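Local coordinates for tudor domain-containing protein 1 (Homo sapiens, PDB 5M9N), which binds Piwi proteins carrying methylated arginines and probably helps silence transposable elements in germ cells through the piRNA pathway, at residues Q144-G152 and V182-L193; G152-E163 and L208-E217. One frame throughout, in Å; residues are numbered along the deposited sequence.

How the contacts relate
Both contacts belong to the part of this extended Tudor domain built outside the five-stranded sheet of strands 88-92 to 131-132. Contact 1 lies inside the mixed sheet that accompanies that Tudor core. Contact 2 is a small ribbon at the surface. Their centres are about 17 Å apart. They share Gly152, where strand 146-150 gives way to strand 153-155. Their segments alternate along the chain. They also touch directly: Leu150 CD2 of contact 1 lies 4.0 Å from Leu208 CD1 of contact 2. In this family methylarginine is read by an aromatic cage on the Tudor core, and both contacts lie in the other part of the domain.

Contact 1 of 2, residues Q144-G152 and V182-L193; sequences QAIKCVLAG and VDKLENSSLVEL
Lys147 to Ala151 pair side by side with Ser189 to Val191 as parallel neighbours in the mixed sheet of the domain, the part that resembles the OB fold of staphylococcal nuclease. Four backbone bonds carry the pairing. Ser189 N gives to Lys147 O at 2.8 Å, almost straight at 175°. Val149 N gives to Ser189 O, Val191 N to Val149 O, and Ala151 N to Val191 O. The strand directions still differ by 63°, a strong twist.

Val149 and Leu190 share one face. Val149 CG1 points away from its own backbone N (chi1 174°) and meets Leu190 CD1 at 3.7 Å. The other branch, CG2, meets Leu185 CD1 at 3.9 Å, where the two side chains cross at about a right angle. Leu190 also lays CD1 against Ala151 CA at 3.6 Å. Ala151 CB continues this apolar edge to Val182 CG2 at 3.7 Å. A classic bulge sets Val182 and Asp183 together against Leu190 in the hairpin.

On the other face Cys148 CB meets Val191 CG2 at 3.9 Å. Leu150 sends CD1 onto Leu193 CG. A water donates to Lys147 O and also bonds Ser189 OG. Lys184 NZ donates to the same hydroxyl at 2.7 Å.

Strand 49-54 runs antiparallel to strand 146-150, and its Phe50 packs on Cys148 and Val191. Helix 204-210 touches Leu150 and Leu193, and strand 177-184 completes the hairpin with strand 189-195.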
loop_
_atom_site.group_PDB
_atom_site.type_symbol
_atom_site.label_atom_id
_atom_site.label_comp_id
_atom_site.label_asym_id
_atom_site.label_seq_id
_atom_site.Cartn_x
_atom_site.Cartn_y
_atom_site.Cartn_z
ATOM N N GLN A 144 -0.076 5.944 2.942
ATOM C CA GLN A 144 -0.862 6.171 1.754
ATOM C C GLN A 144 -1.425 4.949 1.021
ATOM O O GLN A 144 -2.217 5.158 0.099
ATOM C CB GLN A 144 -0.077 7.044 0.809
ATOM C CG GLN A 144 0.238 8.417 1.422
ATOM C CD GLN A 144 -0.973 9.320 1.527
ATOM O OE1 GLN A 144 -1.661 9.568 0.506
ATOM N NE2 GLN A 144 -1.215 9.865 2.696
ATOM N N ALA A 145 -0.983 3.730 1.320
ATOM C CA ALA A 145 -1.476 2.539 0.635
ATOM C C ALA A 145 -2.701 2.103 1.406
ATOM O O ALA A 145 -2.605 1.825 2.601
ATOM C CB ALA A 145 -0.466 1.423 0.626
ATOM N N ILE A 146 -3.864 2.175 0.779
ATOM C CA ILE A 146 -5.106 1.864 1.476
ATOM C C ILE A 146 -5.433 0.401 1.186
ATOM O O ILE A 146 -5.599 0.038 0.035
ATOM C CB ILE A 146 -6.237 2.766 1.012
ATOM C CG1 ILE A 146 -5.955 4.230 1.374
ATOM C CG2 ILE A 146 -7.539 2.379 1.677
ATOM C CD1 ILE A 146 -6.486 5.161 0.325
ATOM N N LYS A 147 -5.517 -0.427 2.243
ATOM C CA LYS A 147 -5.782 -1.841 2.089
ATOM C C LYS A 147 -7.273 -2.095 1.875
ATOM O O LYS A 147 -8.102 -1.651 2.657
ATOM C CB LYS A 147 -5.304 -2.619 3.322
ATOM C CG LYS A 147 -5.578 -4.105 3.227
ATOM C CD LYS A 147 -5.029 -4.696 1.946
ATOM C CE LYS A 147 -5.585 -6.095 1.783
ATOM N NZ LYS A 147 -7.060 -6.336 1.958
ATOM N N CYS A 148 -7.580 -2.833 0.813
ATOM C CA CYS A 148 -8.901 -3.003 0.305
ATOM C C CYS A 148 -9.240 -4.456 0.052
ATOM O O CYS A 148 -8.377 -5.274 -0.284
ATOM C CB CYS A 148 -9.033 -2.263 -1.034
ATOM S SG CYS A 148 -8.870 -0.473 -0.851
ATOM N N VAL A 149 -10.542 -4.733 0.163
ATOM C CA VAL A 149 -11.157 -5.947 -0.259
ATOM C C VAL A 149 -12.341 -5.562 -1.172
ATOM O O VAL A 149 -13.084 -4.679 -0.834
ATOM C CB VAL A 149 -11.787 -6.613 0.963
ATOM C CG1 VAL A 149 -12.594 -7.850 0.565
ATOM C CG2 VAL A 149 -10.719 -6.916 1.991
ATOM N N LEU A 150 -12.475 -6.242 -2.297
ATOM C CA LEU A 150 -13.458 -5.912 -3.290
ATOM C C LEU A 150 -14.837 -6.413 -2.825
ATOM O O LEU A 150 -14.987 -7.598 -2.590
ATOM C CB LEU A 150 -13.072 -6.520 -4.643
ATOM C CG LEU A 150 -13.942 -5.919 -5.769
ATOM C CD1 LEU A 150 -13.559 -4.469 -6.050
ATOM C CD2 LEU A 150 -13.862 -6.698 -7.058
ATOM N N ALA A 151 -15.792 -5.498 -2.635
ATOM C CA ALA A 151 -17.199 -5.780 -2.196
ATOM C C ALA A 151 -17.990 -6.666 -3.129
ATOM O O ALA A 151 -17.849 -6.592 -4.350
ATOM C CB ALA A 151 -18.006 -4.472 -2.005
ATOM N N GLY A 152 -18.821 -7.512 -2.510
ATOM C CA GLY A 152 -19.876 -8.265 -3.192
ATOM C C GLY A 152 -19.441 -9.521 -3.920
ATOM O O GLY A 152 -20.261 -10.110 -4.613
ATOM N N VAL A 182 -17.631 0.730 1.053
ATOM C CA VAL A 182 -18.889 0.081 1.416
ATOM C C VAL A 182 -18.931 -0.220 2.938
ATOM O O VAL A 182 -19.996 -0.103 3.562
ATOM C CB VAL A 182 -19.050 -1.240 0.664
ATOM C CG1 VAL A 182 -20.342 -1.929 1.064
ATOM C CG2 VAL A 182 -18.974 -1.055 -0.834
ATOM N N ASP A 183 -17.811 -0.676 3.512
ATOM C CA ASP A 183 -17.719 -1.012 4.953
ATOM C C ASP A 183 -16.283 -0.937 5.461
ATOM O O ASP A 183 -15.358 -0.931 4.662
ATOM C CB ASP A 183 -18.209 -2.445 5.199
ATOM C CG ASP A 183 -18.489 -2.771 6.702
ATOM O OD1 ASP A 183 -18.708 -1.841 7.548
ATOM O OD2 ASP A 183 -18.523 -4.001 7.012
ATOM N N LYS A 184 -16.121 -0.882 6.777
ATOM C CA LYS A 184 -14.810 -0.981 7.409
ATOM C C LYS A 184 -14.598 -2.352 8.080
ATOM O O LYS A 184 -15.407 -2.758 8.890
ATOM C CB LYS A 184 -14.676 0.089 8.471
ATOM C CG LYS A 184 -14.912 1.497 7.985
ATOM C CD LYS A 184 -14.036 1.843 6.814
ATOM C CE LYS A 184 -12.568 1.536 7.098
ATOM N NZ LYS A 184 -11.741 2.326 6.203
ATOM N N LEU A 185 -13.528 -3.042 7.701
ATOM C CA LEU A 185 -13.159 -4.324 8.276
ATOM C C LEU A 185 -12.045 -4.051 9.257
ATOM O O LEU A 185 -11.596 -2.909 9.412
ATOM C CB LEU A 185 -12.719 -5.306 7.188
ATOM C CG LEU A 185 -13.713 -5.430 6.044
ATOM C CD1 LEU A 185 -13.219 -6.346 4.933
ATOM C CD2 LEU A 185 -15.070 -5.875 6.579
ATOM N N GLU A 186 -11.590 -5.098 9.931
ATOM C CA GLU A 186 -10.634 -4.902 11.008
ATOM C C GLU A 186 -9.347 -4.252 10.518
ATOM O O GLU A 186 -8.917 -3.232 11.054
ATOM C CB GLU A 186 -10.343 -6.228 11.743
ATOM C CG GLU A 186 -9.495 -6.016 13.011
ATOM C CD GLU A 186 -9.189 -7.305 13.747
ATOM O OE1 GLU A 186 -10.157 -7.983 14.109
ATOM O OE2 GLU A 186 -7.997 -7.635 13.976
ATOM N N ASN A 187 -8.710 -4.821 9.513
ATOM C CA ASN A 187 -7.492 -4.205 9.030
ATOM C C ASN A 187 -7.625 -3.601 7.609
ATOM O O ASN A 187 -6.635 -3.213 7.018
ATOM C CB ASN A 187 -6.310 -5.178 9.171
ATOM C CG ASN A 187 -5.914 -5.405 10.638
ATOM O OD1 ASN A 187 -4.951 -4.803 11.151
ATOM N ND2 ASN A 187 -6.676 -6.270 11.332
ATOM N N SER A 188 -8.850 -3.466 7.100
ATOM C CA SER A 188 -9.023 -2.935 5.729
ATOM C C SER A 188 -10.374 -2.294 5.413
ATOM O O SER A 188 -11.242 -2.242 6.257
ATOM C CB SER A 188 -8.759 -4.064 4.752
ATOM O OG SER A 188 -9.683 -5.049 4.886
ATOM N N SER A 189 -10.498 -1.774 4.190
ATOM C CA SER A 189 -11.765 -1.281 3.675
ATOM C C SER A 189 -12.376 -2.183 2.614
ATOM O O SER A 189 -11.701 -2.588 1.699
ATOM C CB SER A 189 -11.590 0.098 3.084
ATOM O OG SER A 189 -11.058 0.979 4.021
ATOM N N LEU A 190 -13.675 -2.457 2.742
ATOM C CA LEU A 190 -14.437 -3.114 1.719
ATOM C C LEU A 190 -14.855 -2.012 0.744
ATOM O O LEU A 190 -15.443 -1.048 1.160
ATOM C CB LEU A 190 -15.689 -3.751 2.328
ATOM C CG LEU A 190 -16.464 -4.711 1.435
ATOM C CD1 LEU A 190 -15.716 -5.993 1.094
ATOM C CD2 LEU A 190 -17.821 -5.069 2.072
ATOM N N VAL A 191 -14.580 -2.176 -0.530
ATOM C CA VAL A 191 -14.811 -1.075 -1.509
ATOM C C VAL A 191 -15.446 -1.581 -2.788
ATOM O O VAL A 191 -15.366 -2.775 -3.111
ATOM C CB VAL A 191 -13.480 -0.354 -1.907
ATOM C CG1 VAL A 191 -12.850 0.399 -0.743
ATOM C CG2 VAL A 191 -12.519 -1.301 -2.578
ATOM N N GLU A 192 -16.099 -0.669 -3.513
ATOM C CA GLU A 192 -16.422 -0.894 -4.913
ATOM C C GLU A 192 -15.418 -0.122 -5.712
ATOM O O GLU A 192 -14.992 0.950 -5.283
ATOM C CB GLU A 192 -17.811 -0.359 -5.256
ATOM C CG GLU A 192 -18.948 -1.299 -4.955
ATOM C CD GLU A 192 -20.282 -0.600 -5.015
ATOM O OE1 GLU A 192 -20.339 0.539 -5.498
ATOM O OE2 GLU A 192 -21.283 -1.180 -4.564
ATOM N N LEU A 193 -15.033 -0.662 -6.859
ATOM C CA LEU A 193 -14.136 0.004 -7.794
ATOM C C LEU A 193 -14.928 0.291 -9.063
ATOM O O LEU A 193 -15.402 -0.639 -9.695
ATOM C CB LEU A 193 -12.982 -0.890 -8.164
ATOM C CG LEU A 193 -11.997 -1.306 -7.052
ATOM C CD1 LEU A 193 -10.887 -2.111 -7.684
ATOM C CD2 LEU A 193 -11.475 -0.088 -6.326
HETATM O O HOH W 1 -8.378 0.502 4.423
HETATM O O HOH W 2 -8.209 -7.330 4.202
#

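Contact 2 of 2, residues G152-E163 and L208-E217; sequences GVKPSLGIWTPE and LLDAGFAVGE
Lys154 and Val215 form an antiparallel hydrogen-bonded pair, each backbone giving one bond and taking one. Lys154 N reaches Val215 O at 2.9 Å and Val215 N reaches Lys154 O at 2.8 Å. Farther along, Ser156 bonds twice to segment 208-217. Its N gives to Phe213 O, and its hydroxyl OG gives to Gly212 O at 2.9 Å. The OG sits between its own backbone N and carbonyl carbon (chi1 81°), which turns it to that carbonyl. Ser156 CB is pressed close to Val215 CG1, at 3.5 Å.

The tight side is apolar. Val153 CG1 touches both Ala214 CB, at 3.8 Å, and Leu209 CD1. Ala214 CB also meets the Trp160 ring at its edge, near the ring plane, 3.9 Å from CH2. Pro155 CB sits over the centre of one face of that indole. Trp160 NE1 bonds to Glu48, so both the rotation and the polar end of the ring are held. Phe213 packs on Ala164 and Leu167 of helix 162-172, and Glu163 CG approaches its CZ at 3.7 Å.

The solvent side is looser and holds Lys154, Gly216 and Glu217. Glu217 N bonds to Gly152 O from above the carbonyl plane. The Glu217 side chain crosses that of Lys154 at a slant, with OE1 near Lys154 CG. OE1 is 5.2 Å from Lys154 NZ, so the opposite charges do not touch. A water joins Glu217 OE2 to Gly152 N.

Together these residues make a two-stranded antiparallel ribbon. One strand runs into a type I turn at Pro155 to Gly158. The other follows helix 204-210, after which Gly212, with positive phi, breaks the helical path. The ribbon pairs strand 153-155, which leads on to helix 162-172, with strand 214-216, the last of the modelled chain.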
loop_
_atom_site.group_PDB
_atom_site.type_symbol
_atom_site.label_atom_id
_atom_site.label_comp_id
_atom_site.label_asym_id
_atom_site.label_seq_id
_atom_site.Cartn_x
_atom_site.Cartn_y
_atom_site.Cartn_z
ATOM N N GLY A 152 -18.821 -7.512 -2.510
ATOM C CA GLY A 152 -19.876 -8.265 -3.192
ATOM C C GLY A 152 -19.441 -9.521 -3.920
ATOM O O GLY A 152 -20.261 -10.110 -4.613
ATOM N N VAL A 153 -18.180 -9.934 -3.784
ATOM C CA VAL A 153 -17.650 -11.041 -4.581
ATOM C C VAL A 153 -16.895 -12.049 -3.754
ATOM O O VAL A 153 -16.293 -11.703 -2.752
ATOM C CB VAL A 153 -16.725 -10.613 -5.745
ATOM C CG1 VAL A 153 -17.523 -9.893 -6.796
ATOM C CG2 VAL A 153 -15.489 -9.808 -5.266
ATOM N N LYS A 154 -16.982 -13.306 -4.197
ATOM C CA LYS A 154 -16.169 -14.420 -3.694
ATOM C C LYS A 154 -15.625 -15.145 -4.907
ATOM O O LYS A 154 -16.286 -15.154 -5.963
ATOM C CB LYS A 154 -17.032 -15.422 -2.974
ATOM C CG LYS A 154 -17.811 -14.916 -1.781
ATOM C CD LYS A 154 -19.109 -15.729 -1.607
ATOM C CE LYS A 154 -18.889 -17.236 -1.567
ATOM N NZ LYS A 154 -20.047 -17.913 -0.939
ATOM N N PRO A 155 -14.464 -15.793 -4.766
ATOM C CA PRO A 155 -13.874 -16.517 -5.894
ATOM C C PRO A 155 -14.723 -17.721 -6.269
ATOM O O PRO A 155 -14.994 -18.539 -5.382
ATOM C CB PRO A 155 -12.533 -17.012 -5.344
ATOM C CG PRO A 155 -12.630 -16.915 -3.862
ATOM C CD PRO A 155 -13.636 -15.875 -3.543
ATOM N N SER A 156 -15.101 -17.871 -7.537
ATOM C CA SER A 156 -16.110 -18.893 -7.889
ATOM C C SER A 156 -15.621 -20.331 -7.699
ATOM O O SER A 156 -16.446 -21.222 -7.698
ATOM C CB SER A 156 -16.719 -18.703 -9.282
ATOM O OG SER A 156 -15.910 -19.208 -10.318
ATOM N N LEU A 157 -14.312 -20.547 -7.541
ATOM C CA LEU A 157 -13.748 -21.853 -7.120
ATOM C C LEU A 157 -13.434 -21.969 -5.633
ATOM O O LEU A 157 -13.226 -23.086 -5.145
ATOM C CB LEU A 157 -12.461 -22.165 -7.890
ATOM C CG LEU A 157 -12.551 -22.130 -9.414
ATOM C CD1 LEU A 157 -11.212 -22.497 -10.035
ATOM C CD2 LEU A 157 -13.641 -23.066 -9.906
ATOM N N GLY A 158 -13.400 -20.845 -4.914
ATOM C CA GLY A 158 -12.925 -20.781 -3.520
ATOM C C GLY A 158 -11.506 -20.242 -3.403
ATOM O O GLY A 158 -11.002 -19.983 -2.287
ATOM N N ILE A 159 -10.843 -20.136 -4.549
ATOM C CA ILE A 159 -9.510 -19.568 -4.668
ATOM C C ILE A 159 -9.551 -18.622 -5.874
ATOM O O ILE A 159 -10.119 -19.024 -6.893
ATOM C CB ILE A 159 -8.463 -20.643 -5.025
ATOM C CG1 ILE A 159 -8.629 -21.930 -4.202
ATOM C CG2 ILE A 159 -7.057 -20.073 -4.868
ATOM C CD1 ILE A 159 -8.365 -21.804 -2.724
ATOM N N TRP A 160 -8.930 -17.428 -5.782
ATOM C CA TRP A 160 -8.740 -16.553 -6.996
ATOM C C TRP A 160 -7.598 -17.061 -7.860
ATOM O O TRP A 160 -6.452 -17.239 -7.393
ATOM C CB TRP A 160 -8.492 -15.077 -6.666
ATOM C CG TRP A 160 -9.576 -14.467 -5.879
ATOM C CD1 TRP A 160 -9.584 -14.302 -4.536
ATOM C CD2 TRP A 160 -10.827 -13.933 -6.361
ATOM N NE1 TRP A 160 -10.745 -13.710 -4.145
ATOM C CE2 TRP A 160 -11.531 -13.468 -5.240
ATOM C CE3 TRP A 160 -11.420 -13.806 -7.636
ATOM C CZ2 TRP A 160 -12.800 -12.865 -5.336
ATOM C CZ3 TRP A 160 -12.697 -13.216 -7.736
ATOM C CH2 TRP A 160 -13.372 -12.756 -6.594
ATOM N N THR A 161 -7.937 -17.335 -9.110
ATOM C CA THR A 161 -6.992 -17.820 -10.088
ATOM C C THR A 161 -6.260 -16.634 -10.732
ATOM O O THR A 161 -6.886 -15.579 -10.946
ATOM C CB THR A 161 -7.712 -18.577 -11.203
ATOM O OG1 THR A 161 -8.652 -17.708 -11.836
ATOM C CG2 THR A 161 -8.451 -19.737 -10.635
ATOM N N PRO A 162 -4.953 -16.814 -11.075
ATOM C CA PRO A 162 -4.132 -15.751 -11.687
ATOM C C PRO A 162 -4.755 -15.124 -12.915
ATOM O O PRO A 162 -4.401 -13.995 -13.257
ATOM C CB PRO A 162 -2.819 -16.462 -12.064
ATOM C CG PRO A 162 -3.117 -17.924 -11.988
ATOM C CD PRO A 162 -4.192 -18.078 -10.958
ATOM N N GLU A 163 -5.659 -15.857 -13.561
ATOM C CA GLU A 163 -6.465 -15.301 -14.606
ATOM C C GLU A 163 -7.500 -14.278 -14.153
ATOM O O GLU A 163 -7.777 -13.327 -14.888
ATOM C CB GLU A 163 -7.187 -16.403 -15.354
ATOM C CG GLU A 163 -7.897 -15.853 -16.568
ATOM C CD GLU A 163 -8.104 -16.855 -17.673
ATOM O OE1 GLU A 163 -8.047 -18.068 -17.369
ATOM O OE2 GLU A 163 -8.343 -16.406 -18.838
ATOM N N LEU A 208 -16.108 -9.205 -13.061
ATOM C CA LEU A 208 -15.625 -10.492 -12.551
ATOM C C LEU A 208 -16.746 -11.551 -12.368
ATOM O O LEU A 208 -16.524 -12.746 -12.635
ATOM C CB LEU A 208 -14.855 -10.301 -11.231
ATOM C CG LEU A 208 -13.524 -9.549 -11.297
ATOM C CD1 LEU A 208 -12.988 -9.311 -9.891
ATOM C CD2 LEU A 208 -12.482 -10.315 -12.117
ATOM N N LEU A 209 -17.905 -11.119 -11.874
ATOM C CA LEU A 209 -19.121 -11.930 -11.848
ATOM C C LEU A 209 -19.564 -12.334 -13.260
ATOM O O LEU A 209 -19.823 -13.507 -13.506
ATOM C CB LEU A 209 -20.257 -11.179 -11.147
ATOM C CG LEU A 209 -20.048 -10.971 -9.638
ATOM C CD1 LEU A 209 -20.722 -9.718 -9.097
ATOM C CD2 LEU A 209 -20.520 -12.189 -8.869
ATOM N N ASP A 210 -19.606 -11.376 -14.193
ATOM C CA ASP A 210 -20.013 -11.681 -15.574
ATOM C C ASP A 210 -19.056 -12.633 -16.278
ATOM O O ASP A 210 -19.491 -13.460 -17.071
ATOM C CB ASP A 210 -20.191 -10.402 -16.400
ATOM C CG ASP A 210 -21.391 -9.584 -15.965
ATOM O OD1 ASP A 210 -22.197 -10.036 -15.130
ATOM O OD2 ASP A 210 -21.554 -8.461 -16.468
ATOM N N ALA A 211 -17.768 -12.545 -15.966
ATOM C CA ALA A 211 -16.747 -13.387 -16.605
ATOM C C ALA A 211 -16.600 -14.792 -16.014
ATOM O O ALA A 211 -15.763 -15.569 -16.487
ATOM C CB ALA A 211 -15.400 -12.687 -16.580
ATOM N N GLY A 212 -17.372 -15.122 -14.980
ATOM C CA GLY A 212 -17.304 -16.439 -14.358
ATOM C C GLY A 212 -16.521 -16.448 -13.057
ATOM O O GLY A 212 -16.905 -17.144 -12.125
ATOM N N PHE A 213 -15.462 -15.640 -12.982
ATOM C CA PHE A 213 -14.428 -15.774 -11.959
ATOM C C PHE A 213 -14.960 -15.547 -10.546
ATOM O O PHE A 213 -14.447 -16.140 -9.587
ATOM C CB PHE A 213 -13.247 -14.827 -12.225
ATOM C CG PHE A 213 -12.629 -14.981 -13.602
ATOM C CD1 PHE A 213 -12.187 -16.222 -14.053
ATOM C CD2 PHE A 213 -12.508 -13.890 -14.459
ATOM C CE1 PHE A 213 -11.625 -16.367 -15.319
ATOM C CE2 PHE A 213 -11.954 -14.036 -15.724
ATOM C CZ PHE A 213 -11.510 -15.268 -16.153
ATOM N N ALA A 214 -16.008 -14.736 -10.420
ATOM C CA ALA A 214 -16.575 -14.431 -9.124
ATOM C C ALA A 214 -17.996 -14.896 -9.009
ATOM O O ALA A 214 -18.664 -15.060 -9.992
ATOM C CB ALA A 214 -16.517 -12.938 -8.889
ATOM N N VAL A 215 -18.437 -15.067 -7.766
ATOM C CA VAL A 215 -19.833 -15.347 -7.398
ATOM C C VAL A 215 -20.273 -14.329 -6.329
ATOM O O VAL A 215 -19.431 -13.812 -5.570
ATOM C CB VAL A 215 -20.037 -16.814 -6.884
ATOM C CG1 VAL A 215 -19.829 -17.849 -8.004
ATOM C CG2 VAL A 215 -19.134 -17.141 -5.695
ATOM N N GLY A 216 -21.576 -14.065 -6.253
ATOM C CA GLY A 216 -22.129 -13.025 -5.376
ATOM C C GLY A 216 -22.139 -13.320 -3.880
ATOM O O GLY A 216 -22.179 -14.485 -3.472
ATOM N N GLU A 217 -22.078 -12.263 -3.058
ATOM C CA GLU A 217 -22.448 -12.343 -1.631
ATOM C C GLU A 217 -23.071 -11.053 -1.112
ATOM O O GLU A 217 -22.743 -9.976 -1.593
ATOM C CB GLU A 217 -21.240 -12.684 -0.782
ATOM C CG GLU A 217 -20.014 -11.839 -1.081
ATOM C CD GLU A 217 -18.924 -12.032 -0.055
ATOM O OE1 GLU A 217 -18.891 -13.097 0.604
ATOM O OE2 GLU A 217 -18.097 -11.121 0.090
HETATM O O HOH W 3 -19.064 -8.042 0.363
HETATM O O HOH W 4 -16.330 -9.348 -1.053
#